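Local coordinates for protein orotidine 5'-phosphate decarboxylase (PDB 4DBD) that probably catalyses the decarboxylation of orotidine 5'-monophosphate to UMP, the last step of de novo UMP synthesis, working as a homodimer of TIM barrels, at residues T160-G165 with A181-I186; S81-S86 with Y109-M114; I7-K12 with G28-L33. All coordinates share one frame; numbering follows the deposited sequence.

Interaction 1: residues T160-G165 with A181-I186; sequences TIVSPG and ADYEII
D182 reaches across to I161 just ahead of the point where strands 160-163 and 183-186 run side by side. Its CB rests 3.4 Å from I161 O. With CG anti to its own carbonyl carbon (chi1 -67°), the carboxylate swings past that oxygen toward the amide of I161. OD2 then accepts I161 N at 2.8 Å through the lone pair pointing away from the other oxygen, in a nearly straight bond (169° at the hydrogen). The same OD2 forms a salt bridge with R153, so a short acidic side chain suits a place that must serve an amide and a cation together. An alanine here would probably leave the amide of I161 without this acceptor and take this counter-charge from R153. I161 O in turn is gripped by two consecutive amides, D182 N at 2.8 Å and the more distant Y183 N. The parallel ladder continues with S163 N to Y183 O and I185 N to S163 O, the latter donor standing above the carbonyl plane. Beta-branched V162 and I185 suit the interior: I185 CD1 lies 3.9 Å from V162 CB, while I185 CB lies alongside P164 CB at 3.8 Å. The edge of the Y183 ring meets T160 CG2. G165 has a positive phi (84°), where a CB would press on P164 O. Behind A181 and S163 lies helix 146-155, through I149; strand 138-141 borders 160-163 on one flank, and on the other comes 183-186, whose I185 packs on I7 and A9 of strand 6-10.

Interaction 2: residues S81-S86 with Y109-M114; sequences SFIAHS and YLVAVM
I83 and V111 make the closest apolar side-chain contact of the tightly packed part, CG2 to CG2 at 3.5 Å, crossing at about a right angle. Three backbone bonds hold this part: Y109 N to F82 O, almost straight at 174°, A84 N to Y109 O, and V111 N to A84 O at 2.8 Å. Small A84 leaves L110 CD2 to settle 4.0 Å from its CB, on the side turned to helix 90-103. S81 CB comes to 3.6 Å from CE2 at the edge of the Y109 ring, and both polar tips, S81 OG and Y109 OH, bind E55.

Beyond the H85-V111 pair the two chains diverge, and polar links and a water take over. S86 OG, anti to its own carbonyl carbon (chi1 -62°), turns back to V111 O, 2.9 Å away, from well above the carbonyl plane; that oxygen also takes a weak bond from S86 N and a hydrogen bond from a water. That water also lies 2.8 Å from H85 ND1, in the plane of the imidazole. V111 CG2 sits over one face of this ring, offset toward its rim, and M114 SD stands at the edge, 3.7 Å from CE1. A flat, two-nitrogen side chain suits H85 because it can pack on valine, reach the water and bind A63 O of the second subunit through NE2. The whole is a beta-alpha-beta unit of a TIM barrel, strand 81-85, helix 90-103 and strand 107-113, with I83 inside near D59, a predicted active-site residue, and H85 at the dimer interface.

Interaction 3: residues I7-K12 with G28-L33; sequences ILAMDK and GIKVGL
The carboxylate of D11 is the flat side-chain group of this contact, and no side chain of 28-33 stacks on either face. Its nearest neighbour across the strands is G32 CA, 3.8 Å from OD1; a CB on G32 would come too near OD1 as it stands, so glycine fits here. One water donates to OD1 and to K30 O, another to OD2, and both accept from K30 NZ. The two charged groups are thus joined through water, with OD1 still 4.7 Å from NZ. Strands 6-10 and 28-32, linked through helix 16-22, are the first two of the TIM barrel; D11, at the C-terminal mouth, and K30, inside the barrel, are predicted to bind substrate. K30 leaves its strand with CG anti to the backbone N (chi1 -174°), then bends about its CG-CD and CD-CE bonds. That curl brings CE within 4.1 Å of A9 CB, the small alanine leaving room, and delivers NZ to its salt bridge with D59. I7 CG2 packs 3.8 Å from K30 CB. The backbone ladder runs L8 N to G28 O, K30 N to L8 O, and M10 N to K30 O. On the opposite face, M10 CE lies 4.2 Å from I29 CG2.

All three contacts belong to one closed eight-stranded barrel. Interactions 1 and 3 adjoin directly, since strand 183-186 pairs with strand 6-10 to close the cylinder: E184 O to I7 N and I186 O to A9 N, each 2.8 Å, are probable hydrogen bonds. K30 of interaction 3, which reaches the predicted catalytic D59, is flanked by both other contacts, its CE by I185 CG2 at 3.6 Å and its CD by I83 CD1 at 3.7 Å. Nearer the N-terminal ends of the strands, V162 CG1 packs 4.0 Å from Y109 CE1, joining interactions 1 and 2. A sulfate, probably from the crystallisation liquor, lies about 4 Å from the D11 side chain and about 5 Å from G165 and may mark the pocket between interactions 3 and 1.

Interaction 1: residues T160-G165 with A181-I186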
loop_
_atom_site.group_PDB
_atom_site.type_symbol
_atom_site.label_atom_id
_atom_site.label_comp_id
_atom_site.label_asym_id
_atom_site.label_seq_id
_atom_site.Cartn_x
_atom_site.Cartn_y
_atom_site.Cartn_z
ATOM N N THR A 160 9.473 12.617 -14.963
ATOM C CA THR A 160 9.544 13.395 -13.725
ATOM C C THR A 160 10.100 12.513 -12.608
ATOM O O THR A 160 9.578 11.432 -12.336
ATOM C CB THR A 160 8.168 13.955 -13.304
ATOM O OG1 THR A 160 7.649 14.765 -14.364
ATOM C CG2 THR A 160 8.279 14.799 -12.032
ATOM N N ILE A 161 11.159 12.979 -11.959
ATOM C CA ILE A 161 11.752 12.243 -10.853
ATOM C C ILE A 161 11.473 12.995 -9.564
ATOM O O ILE A 161 11.758 14.180 -9.456
ATOM C CB ILE A 161 13.270 12.020 -11.078
ATOM C CG1 ILE A 161 13.480 11.175 -12.339
ATOM C CG2 ILE A 161 13.929 11.384 -9.852
ATOM C CD1 ILE A 161 14.921 10.713 -12.583
ATOM N N VAL A 162 10.875 12.302 -8.600
ATOM C CA VAL A 162 10.545 12.898 -7.305
ATOM C C VAL A 162 11.265 12.104 -6.230
ATOM O O VAL A 162 11.385 10.870 -6.324
ATOM C CB VAL A 162 9.022 12.931 -7.046
ATOM C CG1 VAL A 162 8.337 13.836 -8.068
ATOM C CG2 VAL A 162 8.440 11.516 -7.067
ATOM N N SER A 163 11.788 12.815 -5.235
ATOM C CA SER A 163 12.700 12.198 -4.277
ATOM C C SER A 163 12.376 12.558 -2.844
ATOM O O SER A 163 12.594 13.688 -2.418
ATOM C CB SER A 163 14.144 12.619 -4.571
ATOM O OG SER A 163 14.580 12.118 -5.816
ATOM N N PRO A 164 11.873 11.577 -2.088
ATOM C CA PRO A 164 11.591 11.761 -0.664
ATOM C C PRO A 164 12.839 11.449 0.139
ATOM O O PRO A 164 13.894 11.225 -0.449
ATOM C CB PRO A 164 10.488 10.730 -0.393
ATOM C CG PRO A 164 10.729 9.643 -1.396
ATOM C CD PRO A 164 11.449 10.253 -2.581
ATOM N N GLY A 165 12.728 11.461 1.463
ATOM C CA GLY A 165 13.868 11.176 2.312
ATOM C C GLY A 165 14.763 12.376 2.578
ATOM O O GLY A 165 15.873 12.208 3.079
ATOM N N ALA A 181 17.060 14.889 -9.667
ATOM C CA ALA A 181 15.625 14.852 -9.381
ATOM C C ALA A 181 14.954 16.163 -9.797
ATOM O O ALA A 181 15.581 17.218 -9.821
ATOM C CB ALA A 181 15.382 14.564 -7.905
ATOM N N ASP A 182 13.667 16.097 -10.116
ATOM C CA ASP A 182 12.914 17.303 -10.419
ATOM C C ASP A 182 12.405 18.001 -9.157
ATOM O O ASP A 182 12.513 19.214 -9.023
ATOM C CB ASP A 182 11.749 16.976 -11.352
ATOM C CG ASP A 182 12.221 16.535 -12.711
ATOM O OD1 ASP A 182 12.720 17.402 -13.459
ATOM O OD2 ASP A 182 12.126 15.331 -13.024
ATOM N N TYR A 183 11.866 17.210 -8.237
ATOM C CA TYR A 183 11.265 17.723 -7.023
ATOM C C TYR A 183 11.705 16.906 -5.823
ATOM O O TYR A 183 11.985 15.707 -5.943
ATOM C CB TYR A 183 9.737 17.690 -7.155
ATOM C CG TYR A 183 9.278 18.443 -8.366
ATOM C CD1 TYR A 183 9.249 19.834 -8.377
ATOM C CD2 TYR A 183 8.879 17.765 -9.510
ATOM C CE1 TYR A 183 8.830 20.526 -9.506
ATOM C CE2 TYR A 183 8.469 18.438 -10.637
ATOM C CZ TYR A 183 8.446 19.818 -10.633
ATOM O OH TYR A 183 8.034 20.480 -11.769
ATOM N N GLU A 184 11.783 17.570 -4.675
ATOM C CA GLU A 184 12.052 16.896 -3.412
ATOM C C GLU A 184 10.815 16.817 -2.537
ATOM O O GLU A 184 10.109 17.812 -2.324
ATOM C CB GLU A 184 13.217 17.569 -2.664
ATOM C CG GLU A 184 14.563 17.086 -3.166
ATOM C CD GLU A 184 15.752 17.826 -2.554
ATOM O OE1 GLU A 184 15.685 18.292 -1.391
ATOM O OE2 GLU A 184 16.764 17.935 -3.261
ATOM N N ILE A 185 10.547 15.611 -2.048
ATOM C CA ILE A 185 9.420 15.374 -1.161
ATOM C C ILE A 185 9.883 15.506 0.273
ATOM O O ILE A 185 10.790 14.801 0.713
ATOM C CB ILE A 185 8.857 13.978 -1.372
ATOM C CG1 ILE A 185 8.266 13.886 -2.780
ATOM C CG2 ILE A 185 7.806 13.662 -0.304
ATOM C CD1 ILE A 185 8.089 12.486 -3.295
ATOM N N ILE A 186 9.243 16.412 0.996
ATOM C CA ILE A 186 9.651 16.768 2.343
ATOM C C ILE A 186 8.441 16.765 3.262
ATOM O O ILE A 186 7.416 17.397 2.973
ATOM C CB ILE A 186 10.344 18.146 2.346
ATOM C CG1 ILE A 186 11.463 18.151 1.300
ATOM C CG2 ILE A 186 10.888 18.475 3.734
ATOM C CD1 ILE A 186 12.134 19.488 1.099
HETATM O O HOH W 1 10.572 13.052 2.533
#

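Interaction 2: residues S81-S86 with Y109-M114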
loop_
_atom_site.group_PDB
_atom_site.type_symbol
_atom_site.label_atom_id
_atom_site.label_comp_id
_atom_site.label_asym_id
_atom_site.label_seq_id
_atom_site.Cartn_x
_atom_site.Cartn_y
_atom_site.Cartn_z
ATOM N N SER A 81 -2.617 12.956 -9.403
ATOM C CA SER A 81 -1.619 11.913 -9.629
ATOM C C SER A 81 -1.633 10.900 -8.499
ATOM O O SER A 81 -2.074 11.209 -7.396
ATOM C CB SER A 81 -0.219 12.538 -9.700
ATOM O OG SER A 81 -0.186 13.637 -10.593
ATOM N N PHE A 82 -1.095 9.713 -8.774
ATOM C CA PHE A 82 -1.100 8.614 -7.822
ATOM C C PHE A 82 0.234 7.879 -7.849
ATOM O O PHE A 82 0.807 7.661 -8.909
ATOM C CB PHE A 82 -2.216 7.620 -8.159
ATOM C CG PHE A 82 -3.591 8.169 -7.947
ATOM C CD1 PHE A 82 -4.177 8.131 -6.695
ATOM C CD2 PHE A 82 -4.278 8.750 -8.997
ATOM C CE1 PHE A 82 -5.447 8.650 -6.498
ATOM C CE2 PHE A 82 -5.546 9.279 -8.810
ATOM C CZ PHE A 82 -6.130 9.229 -7.566
ATOM N N ILE A 83 0.720 7.502 -6.672
ATOM C CA ILE A 83 1.952 6.725 -6.556
ATOM C C ILE A 83 1.614 5.243 -6.358
ATOM O O ILE A 83 0.779 4.882 -5.517
ATOM C CB ILE A 83 2.835 7.272 -5.418
ATOM C CG1 ILE A 83 3.344 8.672 -5.805
ATOM C CG2 ILE A 83 3.979 6.301 -5.097
ATOM C CD1 ILE A 83 4.131 9.371 -4.723
ATOM N N ALA A 84 2.221 4.400 -7.186
ATOM C CA ALA A 84 2.126 2.946 -7.038
ATOM C C ALA A 84 3.516 2.343 -7.026
ATOM O O ALA A 84 4.462 2.950 -7.526
ATOM C CB ALA A 84 1.314 2.340 -8.178
ATOM N N HIS A 85 3.638 1.141 -6.466
ATOM C CA HIS A 85 4.921 0.428 -6.469
ATOM C C HIS A 85 5.179 -0.250 -7.800
ATOM O O HIS A 85 4.285 -0.869 -8.356
ATOM C CB HIS A 85 4.950 -0.630 -5.366
ATOM C CG HIS A 85 5.479 -0.125 -4.064
ATOM N ND1 HIS A 85 6.813 0.152 -3.860
ATOM C CD2 HIS A 85 4.848 0.158 -2.898
ATOM C CE1 HIS A 85 6.984 0.588 -2.624
ATOM N NE2 HIS A 85 5.809 0.602 -2.020
ATOM N N SER A 86 6.409 -0.138 -8.302
ATOM C CA SER A 86 6.803 -0.884 -9.495
ATOM C C SER A 86 6.866 -2.384 -9.255
ATOM O O SER A 86 6.556 -3.172 -10.152
ATOM C CB SER A 86 8.197 -0.443 -9.974
ATOM O OG SER A 86 8.214 0.918 -10.348
ATOM N N TYR A 109 2.822 7.783 -10.924
ATOM C CA TYR A 109 4.231 7.785 -10.518
ATOM C C TYR A 109 4.544 6.412 -9.939
ATOM O O TYR A 109 3.790 5.915 -9.096
ATOM C CB TYR A 109 4.464 8.836 -9.430
ATOM C CG TYR A 109 4.470 10.255 -9.939
ATOM C CD1 TYR A 109 5.665 10.926 -10.153
ATOM C CD2 TYR A 109 3.281 10.929 -10.197
ATOM C CE1 TYR A 109 5.682 12.226 -10.617
ATOM C CE2 TYR A 109 3.289 12.240 -10.660
ATOM C CZ TYR A 109 4.495 12.875 -10.869
ATOM O OH TYR A 109 4.528 14.165 -11.331
ATOM N N LEU A 110 5.653 5.802 -10.364
ATOM C CA LEU A 110 6.003 4.475 -9.863
ATOM C C LEU A 110 7.206 4.529 -8.925
ATOM O O LEU A 110 8.177 5.237 -9.178
ATOM C CB LEU A 110 6.289 3.511 -11.008
ATOM C CG LEU A 110 5.147 3.154 -11.959
ATOM C CD1 LEU A 110 5.659 2.206 -13.032
ATOM C CD2 LEU A 110 3.971 2.522 -11.188
ATOM N N VAL A 111 7.130 3.777 -7.833
ATOM C CA VAL A 111 8.223 3.725 -6.870
ATOM C C VAL A 111 9.373 2.872 -7.405
ATOM O O VAL A 111 9.201 1.678 -7.682
ATOM C CB VAL A 111 7.742 3.163 -5.525
ATOM C CG1 VAL A 111 8.936 2.981 -4.584
ATOM C CG2 VAL A 111 6.709 4.096 -4.923
ATOM N N ALA A 112 10.548 3.482 -7.563
ATOM C CA ALA A 112 11.697 2.754 -8.124
ATOM C C ALA A 112 12.704 2.365 -7.053
ATOM O O ALA A 112 13.173 1.221 -7.019
ATOM C CB ALA A 112 12.379 3.555 -9.240
ATOM N N VAL A 113 13.072 3.327 -6.215
ATOM C CA VAL A 113 14.010 3.092 -5.129
ATOM C C VAL A 113 13.509 3.778 -3.862
ATOM O O VAL A 113 13.123 4.946 -3.892
ATOM C CB VAL A 113 15.409 3.651 -5.455
ATOM C CG1 VAL A 113 16.409 3.239 -4.369
ATOM C CG2 VAL A 113 15.858 3.179 -6.823
ATOM N N MET A 114 13.504 3.061 -2.748
ATOM C CA MET A 114 13.174 3.707 -1.475
ATOM C C MET A 114 14.409 4.077 -0.665
ATOM O O MET A 114 15.524 3.634 -0.967
ATOM C CB MET A 114 12.195 2.870 -0.663
ATOM C CG MET A 114 10.930 2.577 -1.434
ATOM S SD MET A 114 9.594 2.020 -0.375
ATOM C CE MET A 114 9.436 3.443 0.718
HETATM O O HOH W 2 8.322 -0.579 -6.118
#

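Interaction 3: residues I7-K12 with G28-L33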
loop_
_atom_site.group_PDB
_atom_site.type_symbol
_atom_site.label_atom_id
_atom_site.label_comp_id
_atom_site.label_asym_id
_atom_site.label_seq_id
_atom_site.Cartn_x
_atom_site.Cartn_y
_atom_site.Cartn_z
ATOM N N ILE A 7 7.730 19.164 -2.787
ATOM C CA ILE A 7 6.414 18.551 -2.654
ATOM C C ILE A 7 6.208 18.258 -1.172
ATOM O O ILE A 7 6.983 17.502 -0.575
ATOM C CB ILE A 7 6.299 17.231 -3.467
ATOM C CG1 ILE A 7 6.337 17.517 -4.969
ATOM C CG2 ILE A 7 5.011 16.496 -3.097
ATOM C CD1 ILE A 7 6.575 16.295 -5.824
ATOM N N LEU A 8 5.193 18.869 -0.567
ATOM C CA LEU A 8 4.921 18.643 0.845
ATOM C C LEU A 8 4.343 17.256 1.069
ATOM O O LEU A 8 3.319 16.903 0.483
ATOM C CB LEU A 8 3.945 19.687 1.409
ATOM C CG LEU A 8 3.477 19.457 2.847
ATOM C CD1 LEU A 8 4.671 19.491 3.818
ATOM C CD2 LEU A 8 2.413 20.475 3.274
ATOM N N ALA A 9 4.984 16.472 1.931
ATOM C CA ALA A 9 4.411 15.185 2.302
ATOM C C ALA A 9 3.525 15.424 3.499
ATOM O O ALA A 9 4.001 15.473 4.641
ATOM C CB ALA A 9 5.498 14.160 2.620
ATOM N N MET A 10 2.237 15.624 3.245
ATOM C CA MET A 10 1.328 15.918 4.339
ATOM C C MET A 10 0.839 14.637 4.983
ATOM O O MET A 10 -0.223 14.118 4.639
ATOM C CB MET A 10 0.162 16.794 3.879
ATOM C CG MET A 10 -0.656 17.319 5.037
ATOM S SD MET A 10 -1.543 18.836 4.633
ATOM C CE MET A 10 -2.632 18.235 3.338
ATOM N N ASP A 11 1.631 14.136 5.922
ATOM C CA ASP A 11 1.309 12.917 6.652
ATOM C C ASP A 11 0.799 13.256 8.055
ATOM O O ASP A 11 0.443 12.370 8.835
ATOM C CB ASP A 11 2.550 12.023 6.728
ATOM C CG ASP A 11 2.997 11.537 5.367
ATOM O OD1 ASP A 11 2.130 11.075 4.584
ATOM O OD2 ASP A 11 4.213 11.621 5.077
ATOM N N LYS A 12 0.789 14.551 8.368
ATOM C CA LYS A 12 0.072 15.081 9.521
ATOM C C LYS A 12 -0.725 16.282 9.044
ATOM O O LYS A 12 -0.289 16.992 8.133
ATOM C CB LYS A 12 1.043 15.529 10.611
ATOM C CG LYS A 12 1.520 14.434 11.543
ATOM C CD LYS A 12 2.359 15.064 12.644
ATOM C CE LYS A 12 2.773 14.066 13.708
ATOM N NZ LYS A 12 3.643 14.747 14.711
ATOM N N GLY A 28 3.881 20.821 -5.318
ATOM C CA GLY A 28 2.783 19.910 -5.076
ATOM C C GLY A 28 2.648 19.543 -3.615
ATOM O O GLY A 28 3.465 19.930 -2.761
ATOM N N ILE A 29 1.607 18.776 -3.329
ATOM C CA ILE A 29 1.342 18.269 -2.001
ATOM C C ILE A 29 1.061 16.784 -2.163
ATOM O O ILE A 29 0.275 16.388 -3.032
ATOM C CB ILE A 29 0.106 18.937 -1.397
ATOM C CG1 ILE A 29 0.390 20.414 -1.139
ATOM C CG2 ILE A 29 -0.320 18.213 -0.132
ATOM C CD1 ILE A 29 -0.847 21.234 -0.847
ATOM N N LYS A 30 1.717 15.969 -1.347
ATOM C CA LYS A 30 1.565 14.519 -1.414
ATOM C C LYS A 30 0.777 14.050 -0.190
ATOM O O LYS A 30 1.229 14.174 0.950
ATOM C CB LYS A 30 2.929 13.818 -1.488
ATOM C CG LYS A 30 2.845 12.301 -1.696
ATOM C CD LYS A 30 4.227 11.653 -1.794
ATOM C CE LYS A 30 4.903 11.507 -0.438
ATOM N NZ LYS A 30 4.284 10.460 0.411
ATOM N N VAL A 31 -0.415 13.516 -0.448
ATOM C CA VAL A 31 -1.343 13.104 0.592
ATOM C C VAL A 31 -1.207 11.611 0.865
ATOM O O VAL A 31 -1.319 10.810 -0.055
ATOM C CB VAL A 31 -2.795 13.377 0.140
ATOM C CG1 VAL A 31 -3.771 12.936 1.204
ATOM C CG2 VAL A 31 -2.984 14.854 -0.198
ATOM N N GLY A 32 -0.990 11.237 2.126
ATOM C CA GLY A 32 -0.782 9.845 2.485
ATOM C C GLY A 32 -1.907 9.209 3.275
ATOM O O GLY A 32 -2.895 9.866 3.619
ATOM N N LEU A 33 -1.764 7.920 3.565
ATOM C CA LEU A 33 -2.736 7.222 4.404
ATOM C C LEU A 33 -2.799 7.768 5.835
ATOM O O LEU A 33 -3.881 7.818 6.436
ATOM C CB LEU A 33 -2.454 5.719 4.428
ATOM C CG LEU A 33 -3.259 4.896 3.424
ATOM C CD1 LEU A 33 -2.632 3.522 3.229
ATOM C CD2 LEU A 33 -4.717 4.788 3.878
HETATM O O HOH W 3 2.482 11.926 1.974
HETATM O O HOH W 4 5.574 10.450 3.056
#